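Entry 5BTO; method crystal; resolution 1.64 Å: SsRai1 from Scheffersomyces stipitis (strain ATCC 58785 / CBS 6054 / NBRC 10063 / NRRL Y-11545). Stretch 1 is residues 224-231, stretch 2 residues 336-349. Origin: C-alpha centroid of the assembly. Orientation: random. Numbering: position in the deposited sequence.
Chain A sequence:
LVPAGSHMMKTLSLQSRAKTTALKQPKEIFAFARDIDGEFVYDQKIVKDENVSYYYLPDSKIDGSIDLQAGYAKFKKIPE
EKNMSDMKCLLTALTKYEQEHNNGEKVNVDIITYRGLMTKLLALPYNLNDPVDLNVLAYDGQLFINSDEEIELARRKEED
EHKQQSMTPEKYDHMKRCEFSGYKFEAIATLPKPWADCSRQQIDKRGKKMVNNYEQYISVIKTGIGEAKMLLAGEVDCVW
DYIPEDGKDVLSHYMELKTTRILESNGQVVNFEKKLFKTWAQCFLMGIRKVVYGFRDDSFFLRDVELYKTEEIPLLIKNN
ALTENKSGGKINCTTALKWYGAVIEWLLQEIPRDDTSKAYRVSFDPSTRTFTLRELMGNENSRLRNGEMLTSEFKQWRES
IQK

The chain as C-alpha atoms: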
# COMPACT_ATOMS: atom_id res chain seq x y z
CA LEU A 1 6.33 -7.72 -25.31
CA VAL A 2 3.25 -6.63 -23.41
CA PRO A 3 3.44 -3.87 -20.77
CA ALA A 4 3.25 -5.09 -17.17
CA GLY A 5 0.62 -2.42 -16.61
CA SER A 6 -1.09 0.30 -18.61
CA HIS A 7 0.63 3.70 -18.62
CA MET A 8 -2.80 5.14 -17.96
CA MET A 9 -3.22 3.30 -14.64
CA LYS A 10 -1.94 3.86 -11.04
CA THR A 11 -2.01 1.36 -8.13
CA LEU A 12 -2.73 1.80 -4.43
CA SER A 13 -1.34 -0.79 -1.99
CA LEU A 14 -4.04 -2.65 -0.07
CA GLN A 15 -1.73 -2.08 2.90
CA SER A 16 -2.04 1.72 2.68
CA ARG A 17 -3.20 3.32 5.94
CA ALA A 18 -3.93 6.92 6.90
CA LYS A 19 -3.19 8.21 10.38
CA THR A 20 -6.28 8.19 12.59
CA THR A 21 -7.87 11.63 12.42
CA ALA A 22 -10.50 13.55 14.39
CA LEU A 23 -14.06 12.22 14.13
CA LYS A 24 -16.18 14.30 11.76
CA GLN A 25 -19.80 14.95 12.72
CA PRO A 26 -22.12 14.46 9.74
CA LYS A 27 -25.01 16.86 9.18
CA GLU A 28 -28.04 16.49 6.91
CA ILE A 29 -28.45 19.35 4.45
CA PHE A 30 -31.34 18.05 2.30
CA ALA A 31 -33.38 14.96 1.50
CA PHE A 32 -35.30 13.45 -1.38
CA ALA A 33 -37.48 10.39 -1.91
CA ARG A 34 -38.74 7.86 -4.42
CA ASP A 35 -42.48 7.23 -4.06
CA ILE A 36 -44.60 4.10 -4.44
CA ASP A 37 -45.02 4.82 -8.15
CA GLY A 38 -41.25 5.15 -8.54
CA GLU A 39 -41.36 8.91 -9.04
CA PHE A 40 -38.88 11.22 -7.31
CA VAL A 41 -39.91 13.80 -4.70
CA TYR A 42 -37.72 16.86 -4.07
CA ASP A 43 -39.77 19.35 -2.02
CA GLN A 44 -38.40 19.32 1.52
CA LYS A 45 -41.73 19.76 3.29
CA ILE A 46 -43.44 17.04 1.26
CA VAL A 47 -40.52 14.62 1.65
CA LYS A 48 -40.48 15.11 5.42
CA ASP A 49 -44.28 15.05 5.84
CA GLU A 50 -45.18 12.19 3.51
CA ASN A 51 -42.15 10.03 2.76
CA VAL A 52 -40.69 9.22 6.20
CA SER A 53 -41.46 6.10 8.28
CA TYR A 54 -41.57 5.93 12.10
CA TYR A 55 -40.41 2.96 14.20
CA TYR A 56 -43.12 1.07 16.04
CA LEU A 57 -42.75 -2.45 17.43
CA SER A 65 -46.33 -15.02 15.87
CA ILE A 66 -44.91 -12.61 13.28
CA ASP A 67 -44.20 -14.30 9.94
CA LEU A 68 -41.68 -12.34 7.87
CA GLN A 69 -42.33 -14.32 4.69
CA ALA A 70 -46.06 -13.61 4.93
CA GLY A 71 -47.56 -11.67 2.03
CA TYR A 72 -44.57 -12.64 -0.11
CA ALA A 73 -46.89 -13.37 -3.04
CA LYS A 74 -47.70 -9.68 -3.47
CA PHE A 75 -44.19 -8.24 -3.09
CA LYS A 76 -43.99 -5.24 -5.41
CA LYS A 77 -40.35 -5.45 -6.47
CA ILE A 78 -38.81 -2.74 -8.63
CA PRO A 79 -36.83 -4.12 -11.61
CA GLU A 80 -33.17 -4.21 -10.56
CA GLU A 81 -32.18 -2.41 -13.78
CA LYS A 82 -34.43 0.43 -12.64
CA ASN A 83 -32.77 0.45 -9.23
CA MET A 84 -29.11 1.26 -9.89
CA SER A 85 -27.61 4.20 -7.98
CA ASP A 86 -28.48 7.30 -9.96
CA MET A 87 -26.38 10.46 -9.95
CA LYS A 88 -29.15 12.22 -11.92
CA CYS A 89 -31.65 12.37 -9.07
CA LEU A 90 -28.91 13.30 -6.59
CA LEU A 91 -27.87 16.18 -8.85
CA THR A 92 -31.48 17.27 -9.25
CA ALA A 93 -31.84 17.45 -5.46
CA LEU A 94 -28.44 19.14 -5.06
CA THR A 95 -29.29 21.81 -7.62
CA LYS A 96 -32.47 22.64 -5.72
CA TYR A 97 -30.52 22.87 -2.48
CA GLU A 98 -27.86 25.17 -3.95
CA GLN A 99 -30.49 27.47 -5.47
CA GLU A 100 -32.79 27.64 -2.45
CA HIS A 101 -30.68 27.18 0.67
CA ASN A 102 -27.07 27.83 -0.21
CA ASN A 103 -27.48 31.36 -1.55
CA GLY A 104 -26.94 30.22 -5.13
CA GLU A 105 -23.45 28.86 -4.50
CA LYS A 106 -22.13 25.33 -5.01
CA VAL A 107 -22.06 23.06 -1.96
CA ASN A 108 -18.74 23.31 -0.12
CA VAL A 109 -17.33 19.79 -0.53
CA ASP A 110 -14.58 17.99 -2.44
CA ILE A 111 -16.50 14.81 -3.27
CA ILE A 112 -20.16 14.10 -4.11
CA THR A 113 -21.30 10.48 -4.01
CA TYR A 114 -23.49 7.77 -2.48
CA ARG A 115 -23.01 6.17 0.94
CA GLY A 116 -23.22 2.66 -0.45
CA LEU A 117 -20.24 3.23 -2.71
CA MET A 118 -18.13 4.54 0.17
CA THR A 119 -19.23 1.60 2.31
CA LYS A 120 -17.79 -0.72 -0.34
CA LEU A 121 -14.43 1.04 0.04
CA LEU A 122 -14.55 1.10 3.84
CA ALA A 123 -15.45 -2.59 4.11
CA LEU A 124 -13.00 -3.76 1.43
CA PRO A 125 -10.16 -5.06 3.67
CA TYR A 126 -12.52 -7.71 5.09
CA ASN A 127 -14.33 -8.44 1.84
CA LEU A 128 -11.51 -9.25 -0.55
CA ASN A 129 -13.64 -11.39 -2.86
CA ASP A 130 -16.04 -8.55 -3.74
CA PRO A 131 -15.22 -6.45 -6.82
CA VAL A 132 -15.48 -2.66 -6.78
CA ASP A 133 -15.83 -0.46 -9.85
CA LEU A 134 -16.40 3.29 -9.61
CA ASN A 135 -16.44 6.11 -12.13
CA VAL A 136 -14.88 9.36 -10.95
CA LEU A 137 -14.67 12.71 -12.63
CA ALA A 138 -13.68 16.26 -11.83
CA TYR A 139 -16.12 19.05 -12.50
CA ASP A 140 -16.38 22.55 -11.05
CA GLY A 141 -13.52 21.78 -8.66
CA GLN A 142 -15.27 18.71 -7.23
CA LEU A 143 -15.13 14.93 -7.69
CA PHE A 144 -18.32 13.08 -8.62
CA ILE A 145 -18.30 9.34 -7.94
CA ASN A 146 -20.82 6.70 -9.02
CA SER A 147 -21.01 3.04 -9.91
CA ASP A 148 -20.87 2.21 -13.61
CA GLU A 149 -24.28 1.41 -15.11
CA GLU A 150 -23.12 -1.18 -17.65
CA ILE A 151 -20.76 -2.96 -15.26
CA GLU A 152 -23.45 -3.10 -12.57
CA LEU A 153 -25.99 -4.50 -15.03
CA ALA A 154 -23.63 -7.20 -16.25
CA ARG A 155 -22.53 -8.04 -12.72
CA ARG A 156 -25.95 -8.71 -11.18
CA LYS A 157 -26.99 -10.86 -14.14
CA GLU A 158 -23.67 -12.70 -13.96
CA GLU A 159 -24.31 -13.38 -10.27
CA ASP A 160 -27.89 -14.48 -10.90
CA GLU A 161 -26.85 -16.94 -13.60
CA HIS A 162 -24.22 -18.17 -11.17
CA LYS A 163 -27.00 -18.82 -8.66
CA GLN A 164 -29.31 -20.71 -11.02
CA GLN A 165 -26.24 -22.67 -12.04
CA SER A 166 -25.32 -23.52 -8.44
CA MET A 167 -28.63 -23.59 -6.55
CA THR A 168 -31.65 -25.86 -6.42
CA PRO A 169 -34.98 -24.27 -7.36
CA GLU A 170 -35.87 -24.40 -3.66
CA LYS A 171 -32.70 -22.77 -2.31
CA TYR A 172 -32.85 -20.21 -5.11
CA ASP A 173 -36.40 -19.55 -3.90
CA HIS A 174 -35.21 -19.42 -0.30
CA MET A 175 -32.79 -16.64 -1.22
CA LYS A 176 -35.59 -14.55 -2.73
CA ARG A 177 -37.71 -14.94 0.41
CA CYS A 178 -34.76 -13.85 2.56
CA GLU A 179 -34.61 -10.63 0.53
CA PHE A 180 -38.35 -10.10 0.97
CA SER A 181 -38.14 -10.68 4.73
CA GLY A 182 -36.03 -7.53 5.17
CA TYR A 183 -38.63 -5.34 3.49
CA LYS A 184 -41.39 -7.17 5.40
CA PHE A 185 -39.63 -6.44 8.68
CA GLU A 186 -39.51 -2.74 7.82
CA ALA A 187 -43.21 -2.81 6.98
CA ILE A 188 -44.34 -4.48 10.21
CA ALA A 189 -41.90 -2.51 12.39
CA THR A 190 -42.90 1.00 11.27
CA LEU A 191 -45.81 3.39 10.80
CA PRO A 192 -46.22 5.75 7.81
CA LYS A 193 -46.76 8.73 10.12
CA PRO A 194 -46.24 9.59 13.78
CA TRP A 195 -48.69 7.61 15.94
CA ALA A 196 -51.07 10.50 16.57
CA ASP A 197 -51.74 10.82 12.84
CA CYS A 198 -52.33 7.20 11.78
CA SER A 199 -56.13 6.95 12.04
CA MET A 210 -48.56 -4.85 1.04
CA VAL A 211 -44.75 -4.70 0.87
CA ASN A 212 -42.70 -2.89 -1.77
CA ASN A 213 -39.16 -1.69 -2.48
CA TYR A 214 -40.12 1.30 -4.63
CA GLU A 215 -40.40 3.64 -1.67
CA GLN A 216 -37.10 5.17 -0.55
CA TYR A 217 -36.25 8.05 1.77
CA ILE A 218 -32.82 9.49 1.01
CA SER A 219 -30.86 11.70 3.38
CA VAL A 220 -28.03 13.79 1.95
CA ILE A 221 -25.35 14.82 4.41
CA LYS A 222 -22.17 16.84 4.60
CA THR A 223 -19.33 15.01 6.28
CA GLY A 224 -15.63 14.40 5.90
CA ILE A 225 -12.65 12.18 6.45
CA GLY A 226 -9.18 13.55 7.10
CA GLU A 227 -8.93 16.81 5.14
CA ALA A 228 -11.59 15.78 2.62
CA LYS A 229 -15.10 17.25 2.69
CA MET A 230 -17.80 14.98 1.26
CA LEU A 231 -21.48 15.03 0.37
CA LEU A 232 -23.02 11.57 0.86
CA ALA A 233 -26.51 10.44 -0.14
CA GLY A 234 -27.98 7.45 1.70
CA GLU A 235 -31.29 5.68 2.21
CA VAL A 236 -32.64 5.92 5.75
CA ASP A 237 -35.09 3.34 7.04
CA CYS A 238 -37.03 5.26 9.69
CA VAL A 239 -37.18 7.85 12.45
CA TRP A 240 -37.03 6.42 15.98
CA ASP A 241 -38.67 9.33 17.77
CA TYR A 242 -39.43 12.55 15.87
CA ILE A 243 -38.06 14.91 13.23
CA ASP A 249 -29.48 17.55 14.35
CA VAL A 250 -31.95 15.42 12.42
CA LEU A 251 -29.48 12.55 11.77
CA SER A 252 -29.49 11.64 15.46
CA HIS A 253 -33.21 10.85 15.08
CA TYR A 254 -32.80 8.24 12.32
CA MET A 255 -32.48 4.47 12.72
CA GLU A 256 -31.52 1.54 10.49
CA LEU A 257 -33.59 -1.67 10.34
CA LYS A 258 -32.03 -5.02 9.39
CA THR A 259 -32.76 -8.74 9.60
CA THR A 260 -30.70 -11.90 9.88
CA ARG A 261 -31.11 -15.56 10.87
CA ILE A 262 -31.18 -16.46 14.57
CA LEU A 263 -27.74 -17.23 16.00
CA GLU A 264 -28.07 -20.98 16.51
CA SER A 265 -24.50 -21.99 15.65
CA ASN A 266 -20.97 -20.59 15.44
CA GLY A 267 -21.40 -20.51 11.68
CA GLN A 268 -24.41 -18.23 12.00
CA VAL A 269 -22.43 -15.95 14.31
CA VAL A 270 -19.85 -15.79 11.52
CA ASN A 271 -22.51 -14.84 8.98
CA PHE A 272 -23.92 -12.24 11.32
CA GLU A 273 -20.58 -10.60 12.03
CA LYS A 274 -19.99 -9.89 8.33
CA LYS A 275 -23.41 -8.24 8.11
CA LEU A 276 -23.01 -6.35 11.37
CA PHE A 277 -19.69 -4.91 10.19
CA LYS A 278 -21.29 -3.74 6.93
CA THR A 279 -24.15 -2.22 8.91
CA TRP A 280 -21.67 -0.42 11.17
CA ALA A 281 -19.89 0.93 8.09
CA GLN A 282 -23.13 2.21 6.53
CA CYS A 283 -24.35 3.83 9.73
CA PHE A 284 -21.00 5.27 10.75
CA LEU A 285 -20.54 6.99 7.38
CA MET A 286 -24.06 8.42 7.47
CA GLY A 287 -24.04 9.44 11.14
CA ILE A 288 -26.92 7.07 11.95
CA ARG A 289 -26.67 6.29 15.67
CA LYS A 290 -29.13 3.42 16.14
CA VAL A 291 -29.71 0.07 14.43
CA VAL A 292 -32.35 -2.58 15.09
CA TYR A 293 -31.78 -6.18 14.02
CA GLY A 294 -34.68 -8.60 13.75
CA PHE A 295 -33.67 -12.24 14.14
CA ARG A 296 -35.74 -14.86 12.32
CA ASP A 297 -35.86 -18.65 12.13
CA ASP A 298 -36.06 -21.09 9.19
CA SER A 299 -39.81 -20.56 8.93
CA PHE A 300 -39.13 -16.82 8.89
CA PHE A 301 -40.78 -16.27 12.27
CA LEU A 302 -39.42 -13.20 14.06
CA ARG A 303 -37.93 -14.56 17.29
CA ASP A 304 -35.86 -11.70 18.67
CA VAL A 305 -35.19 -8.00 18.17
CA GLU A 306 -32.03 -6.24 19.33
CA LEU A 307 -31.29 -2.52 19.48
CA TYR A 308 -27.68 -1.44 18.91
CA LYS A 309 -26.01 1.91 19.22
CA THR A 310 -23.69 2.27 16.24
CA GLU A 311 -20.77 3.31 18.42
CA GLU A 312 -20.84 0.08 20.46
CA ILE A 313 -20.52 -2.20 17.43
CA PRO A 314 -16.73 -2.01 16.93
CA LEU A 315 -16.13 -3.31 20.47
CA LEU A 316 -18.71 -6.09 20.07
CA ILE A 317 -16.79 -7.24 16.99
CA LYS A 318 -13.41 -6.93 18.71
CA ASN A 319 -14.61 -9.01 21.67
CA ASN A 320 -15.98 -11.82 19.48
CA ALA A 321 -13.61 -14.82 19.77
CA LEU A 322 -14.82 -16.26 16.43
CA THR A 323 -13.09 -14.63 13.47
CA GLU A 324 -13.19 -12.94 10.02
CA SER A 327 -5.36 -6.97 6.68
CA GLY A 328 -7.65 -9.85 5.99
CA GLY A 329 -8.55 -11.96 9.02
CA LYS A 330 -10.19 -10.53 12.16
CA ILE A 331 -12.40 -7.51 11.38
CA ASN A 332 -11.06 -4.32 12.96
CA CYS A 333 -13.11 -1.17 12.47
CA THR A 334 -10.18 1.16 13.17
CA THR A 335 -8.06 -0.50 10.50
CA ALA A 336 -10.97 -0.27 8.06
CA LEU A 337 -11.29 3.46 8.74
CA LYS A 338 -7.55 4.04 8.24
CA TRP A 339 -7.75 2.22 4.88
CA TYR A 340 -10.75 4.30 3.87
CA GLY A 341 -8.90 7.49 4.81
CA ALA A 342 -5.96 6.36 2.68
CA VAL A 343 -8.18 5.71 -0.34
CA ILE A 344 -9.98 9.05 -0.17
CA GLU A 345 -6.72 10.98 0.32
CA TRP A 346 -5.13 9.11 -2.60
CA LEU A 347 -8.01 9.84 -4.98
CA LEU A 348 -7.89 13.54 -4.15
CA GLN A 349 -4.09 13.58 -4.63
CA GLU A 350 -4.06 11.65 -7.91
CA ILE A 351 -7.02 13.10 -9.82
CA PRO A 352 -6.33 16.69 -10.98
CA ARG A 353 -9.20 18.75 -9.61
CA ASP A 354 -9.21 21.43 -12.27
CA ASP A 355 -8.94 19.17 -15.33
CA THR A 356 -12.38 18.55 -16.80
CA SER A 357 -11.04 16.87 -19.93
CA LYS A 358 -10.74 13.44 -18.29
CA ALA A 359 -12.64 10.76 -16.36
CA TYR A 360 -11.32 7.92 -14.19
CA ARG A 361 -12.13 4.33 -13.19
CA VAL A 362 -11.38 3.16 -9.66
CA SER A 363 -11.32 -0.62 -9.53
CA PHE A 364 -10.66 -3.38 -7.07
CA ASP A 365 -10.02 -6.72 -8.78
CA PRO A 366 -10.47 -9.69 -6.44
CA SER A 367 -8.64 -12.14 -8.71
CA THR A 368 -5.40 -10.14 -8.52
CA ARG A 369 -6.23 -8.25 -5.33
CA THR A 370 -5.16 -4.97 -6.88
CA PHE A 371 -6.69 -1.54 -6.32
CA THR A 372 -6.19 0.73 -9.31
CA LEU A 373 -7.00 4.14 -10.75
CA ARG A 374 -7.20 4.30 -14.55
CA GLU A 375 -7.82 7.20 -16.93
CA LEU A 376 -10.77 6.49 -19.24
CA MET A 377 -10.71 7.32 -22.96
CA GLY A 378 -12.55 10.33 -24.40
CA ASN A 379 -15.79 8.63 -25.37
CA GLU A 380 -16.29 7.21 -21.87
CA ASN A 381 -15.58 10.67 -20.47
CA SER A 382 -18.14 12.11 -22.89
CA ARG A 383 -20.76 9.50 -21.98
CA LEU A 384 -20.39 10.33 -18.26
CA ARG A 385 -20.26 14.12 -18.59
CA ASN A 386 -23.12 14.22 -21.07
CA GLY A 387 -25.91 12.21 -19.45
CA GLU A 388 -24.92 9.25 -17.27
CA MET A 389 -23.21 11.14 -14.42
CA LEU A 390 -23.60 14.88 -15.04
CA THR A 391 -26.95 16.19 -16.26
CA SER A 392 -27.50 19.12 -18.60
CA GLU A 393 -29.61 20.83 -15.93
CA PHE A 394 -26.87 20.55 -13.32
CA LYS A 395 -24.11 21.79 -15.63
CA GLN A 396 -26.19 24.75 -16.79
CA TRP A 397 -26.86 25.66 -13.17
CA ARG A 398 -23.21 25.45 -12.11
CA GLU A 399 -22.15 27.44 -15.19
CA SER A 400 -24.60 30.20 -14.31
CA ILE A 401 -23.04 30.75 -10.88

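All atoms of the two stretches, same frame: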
# COMPACT_ATOMS: atom_id res chain seq x y z
N GLY A 224 -17.01 14.32 6.33
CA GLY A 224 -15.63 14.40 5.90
C GLY A 224 -14.83 13.25 6.43
O GLY A 224 -15.29 12.49 7.28
N ILE A 225 -13.61 13.12 5.92
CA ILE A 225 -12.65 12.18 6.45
C ILE A 225 -11.29 12.82 6.18
O ILE A 225 -11.06 13.34 5.10
CB ILE A 225 -12.76 10.78 5.79
CG1 ILE A 225 -11.70 9.84 6.36
CG2 ILE A 225 -12.64 10.85 4.26
CD1 ILE A 225 -12.26 8.72 7.16
N GLY A 226 -10.43 12.81 7.19
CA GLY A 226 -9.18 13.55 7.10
C GLY A 226 -9.44 14.99 6.70
O GLY A 226 -10.24 15.69 7.33
N GLU A 227 -8.77 15.44 5.64
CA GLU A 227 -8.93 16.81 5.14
C GLU A 227 -10.03 16.94 4.09
O GLU A 227 -10.34 18.04 3.64
CB GLU A 227 -7.61 17.32 4.56
CG GLU A 227 -6.56 17.53 5.61
CD GLU A 227 -7.01 18.52 6.65
OE1 GLU A 227 -7.09 19.72 6.34
OE2 GLU A 227 -7.31 18.09 7.78
N ALA A 228 -10.60 15.80 3.69
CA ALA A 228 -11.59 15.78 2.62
C ALA A 228 -12.99 16.11 3.13
O ALA A 228 -13.42 15.58 4.15
CB ALA A 228 -11.61 14.40 1.94
N LYS A 229 -13.70 16.97 2.41
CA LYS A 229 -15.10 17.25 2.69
C LYS A 229 -15.95 16.49 1.67
O LYS A 229 -15.64 16.46 0.49
CB LYS A 229 -15.39 18.75 2.56
CG LYS A 229 -14.61 19.62 3.53
CD LYS A 229 -15.00 21.09 3.36
CE LYS A 229 -14.23 21.99 4.30
NZ LYS A 229 -12.78 22.03 3.96
N MET A 230 -17.02 15.84 2.14
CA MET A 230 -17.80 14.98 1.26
C MET A 230 -19.30 15.18 1.44
O MET A 230 -19.77 15.45 2.54
CB MET A 230 -17.43 13.50 1.51
CG MET A 230 -15.94 13.25 1.31
SD MET A 230 -15.42 11.58 1.76
CE MET A 230 -16.09 10.64 0.40
N LEU A 231 -20.03 15.06 0.34
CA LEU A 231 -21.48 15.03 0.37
C LEU A 231 -21.86 13.57 0.11
O LEU A 231 -21.41 12.98 -0.89
CB LEU A 231 -22.05 15.94 -0.73
CG LEU A 231 -23.55 16.24 -0.69
CD1 LEU A 231 -23.89 17.10 0.52
CD2 LEU A 231 -24.04 16.94 -1.95
N ALA A 336 -10.11 -0.55 9.20
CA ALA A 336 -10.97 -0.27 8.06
C ALA A 336 -11.00 1.23 7.80
O ALA A 336 -10.85 1.69 6.65
CB ALA A 336 -12.39 -0.81 8.30
N LEU A 337 -11.19 2.00 8.87
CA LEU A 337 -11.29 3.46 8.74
C LEU A 337 -9.98 4.09 8.26
O LEU A 337 -9.99 5.05 7.48
CB LEU A 337 -11.73 4.09 10.06
CG LEU A 337 -12.16 5.56 9.99
CD1 LEU A 337 -13.33 5.73 9.02
CD2 LEU A 337 -12.53 6.07 11.38
N LYS A 338 -8.85 3.56 8.72
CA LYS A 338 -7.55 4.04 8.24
C LYS A 338 -7.34 3.72 6.75
O LYS A 338 -6.77 4.53 6.01
CB LYS A 338 -6.40 3.45 9.08
CG LYS A 338 -6.36 3.96 10.52
CD LYS A 338 -5.31 3.20 11.31
CE LYS A 338 -5.38 3.52 12.79
NZ LYS A 338 -4.45 2.66 13.59
N TRP A 339 -7.78 2.54 6.31
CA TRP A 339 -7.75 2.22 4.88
C TRP A 339 -8.63 3.20 4.09
O TRP A 339 -8.24 3.73 3.05
CB TRP A 339 -8.20 0.77 4.64
CG TRP A 339 -8.75 0.51 3.27
CD1 TRP A 339 -10.07 0.34 2.92
CD2 TRP A 339 -8.00 0.42 2.04
NE1 TRP A 339 -10.18 0.13 1.57
CE2 TRP A 339 -8.93 0.17 1.00
CE3 TRP A 339 -6.64 0.51 1.73
CZ2 TRP A 339 -8.55 0.02 -0.33
CZ3 TRP A 339 -6.25 0.35 0.41
CH2 TRP A 339 -7.21 0.11 -0.61
N TYR A 340 -9.84 3.43 4.58
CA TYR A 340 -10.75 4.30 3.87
C TYR A 340 -10.15 5.71 3.75
O TYR A 340 -10.23 6.35 2.69
CB TYR A 340 -12.08 4.33 4.63
CG TYR A 340 -13.12 5.25 4.05
CD1 TYR A 340 -13.65 5.04 2.78
CD2 TYR A 340 -13.61 6.32 4.80
CE1 TYR A 340 -14.62 5.88 2.25
CE2 TYR A 340 -14.58 7.16 4.29
CZ TYR A 340 -15.07 6.94 3.02
OH TYR A 340 -16.05 7.77 2.52
N GLY A 341 -9.54 6.19 4.83
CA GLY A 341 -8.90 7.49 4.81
C GLY A 341 -7.78 7.53 3.78
O GLY A 341 -7.59 8.53 3.09
N ALA A 342 -7.06 6.42 3.65
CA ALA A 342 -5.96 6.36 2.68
C ALA A 342 -6.50 6.45 1.25
O ALA A 342 -5.92 7.13 0.39
CB ALA A 342 -5.12 5.07 2.86
N VAL A 343 -7.58 5.73 0.98
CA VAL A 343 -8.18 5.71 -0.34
C VAL A 343 -8.67 7.10 -0.74
O VAL A 343 -8.37 7.58 -1.84
CB VAL A 343 -9.38 4.75 -0.41
CG1 VAL A 343 -10.11 4.91 -1.75
CG2 VAL A 343 -8.94 3.32 -0.17
N ILE A 344 -9.42 7.74 0.15
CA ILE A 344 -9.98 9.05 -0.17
C ILE A 344 -8.85 10.08 -0.39
O ILE A 344 -8.88 10.86 -1.35
CB ILE A 344 -10.93 9.55 0.92
CG1 ILE A 344 -12.16 8.63 1.02
CG2 ILE A 344 -11.38 10.98 0.63
CD1 ILE A 344 -12.95 8.48 -0.26
N GLU A 345 -7.86 10.08 0.49
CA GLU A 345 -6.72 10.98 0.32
C GLU A 345 -5.99 10.75 -1.01
O GLU A 345 -5.62 11.70 -1.71
CB GLU A 345 -5.74 10.81 1.48
CG GLU A 345 -4.53 11.73 1.43
CD GLU A 345 -3.49 11.36 2.47
OE1 GLU A 345 -2.96 10.23 2.40
OE2 GLU A 345 -3.19 12.19 3.36
N TRP A 346 -5.80 9.48 -1.36
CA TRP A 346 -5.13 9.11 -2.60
C TRP A 346 -5.91 9.61 -3.82
O TRP A 346 -5.33 10.20 -4.74
CB TRP A 346 -4.96 7.59 -2.65
CG TRP A 346 -4.12 7.06 -3.77
CD1 TRP A 346 -2.78 7.25 -3.96
CD2 TRP A 346 -4.55 6.19 -4.82
NE1 TRP A 346 -2.36 6.56 -5.08
CE2 TRP A 346 -3.42 5.90 -5.62
CE3 TRP A 346 -5.79 5.63 -5.17
CZ2 TRP A 346 -3.49 5.07 -6.75
CZ3 TRP A 346 -5.86 4.80 -6.28
CH2 TRP A 346 -4.71 4.54 -7.07
N LEU A 347 -7.22 9.40 -3.84
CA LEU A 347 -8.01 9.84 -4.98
C LEU A 347 -7.90 11.34 -5.16
O LEU A 347 -7.74 11.82 -6.28
CB LEU A 347 -9.48 9.44 -4.84
CG LEU A 347 -9.74 7.94 -4.88
CD1 LEU A 347 -11.22 7.66 -4.66
CD2 LEU A 347 -9.27 7.34 -6.20
N LEU A 348 -7.99 12.08 -4.06
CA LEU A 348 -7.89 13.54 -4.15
C LEU A 348 -6.49 14.01 -4.59
O LEU A 348 -6.37 15.04 -5.25
CB LEU A 348 -8.33 14.21 -2.85
CG LEU A 348 -9.84 14.12 -2.61
CD1 LEU A 348 -10.22 14.60 -1.21
CD2 LEU A 348 -10.61 14.90 -3.67
N GLN A 349 -5.46 13.26 -4.23
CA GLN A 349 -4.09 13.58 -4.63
C GLN A 349 -3.80 13.25 -6.09
O GLN A 349 -3.04 13.97 -6.76
CB GLN A 349 -3.08 12.83 -3.75
CG GLN A 349 -2.89 13.41 -2.36
CD GLN A 349 -1.84 12.64 -1.56
OE1 GLN A 349 -1.13 11.80 -2.10
NE2 GLN A 349 -1.73 12.94 -0.27

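No hydrogen bond joins the two stretches: a β-hairpin turn and a helix more than a hundred residues apart in sequence meet through van der Waals packing alone, burying 312 Å² in total. Strand 228-231 crosses helix 336-349 almost at right angles (96°), with a closest axial approach of 10.0 Å. Within the hairpin, Ile-225 and Ala-228 pair in both directions, Ile-225 N to Ala-228 O at 3.0 Å and Ala-228 N to Ile-225 O at 2.9 Å, closing a type II' turn. Gly-226 takes up its positive phi (52°), a value that favours glycine, while Glu-227 directs the end of its side chain away from the helix. The helix carries its regular i to i+4 bonds, such as Ile-344 N to Tyr-340 O (3.0 Å).

Ile-225 gives the largest share of the contact, 95 Å². Its CA-to-CB bond points toward the helix, and its side chain (chi1 179°, t) packs against Leu-337, Tyr-340, Gly-341 and Ile-344, which share one side of the helix. Ile-225 CD1 lies 3.7 Å from Leu-337 CD1 and 3.6 Å from Tyr-340 CD2, meeting the tyrosine ring obliquely. Ile-225 CG1 lies 4.0 Å from Gly-341 CA, so the isoleucine packs directly on helix backbone here; the two CA atoms, Ile-225 CA and Gly-341 CA, are 6.2 Å apart. Ile-225 CG2 turns to the next part of the helix, 3.8 Å from Ile-344 CG2.

Ile-344 links all three contacting hairpin residues. Ile-344 CG2 touches Ala-228 CB (3.7 Å) as well as Ile-225, whereas Ile-344 CD1 reaches Met-230 CE (3.9 Å). One turn further on, Leu-348 CD1 approaches Ala-228 CB to 3.4 Å, a tight contact for two methyl groups. Ala-228 is small, yet its CB points toward the helix and fits against both residues.

Met-230 extends the packing along the strand. Its CA-to-CB bond points toward the helix, the rotamer is m, t, p, and Met-230 CE lies 3.6 Å from Tyr-340 OH, a van der Waals contact with the hydroxyl. The CA-to-CB bond of Tyr-340 points sideways, but the end of the side chain comes nearer the hairpin and thus meets both Ile-225 and Met-230. The strand's alternation is plain: Ala-228 and Met-230 point toward the helix, while Lys-229 between them points away and is exposed.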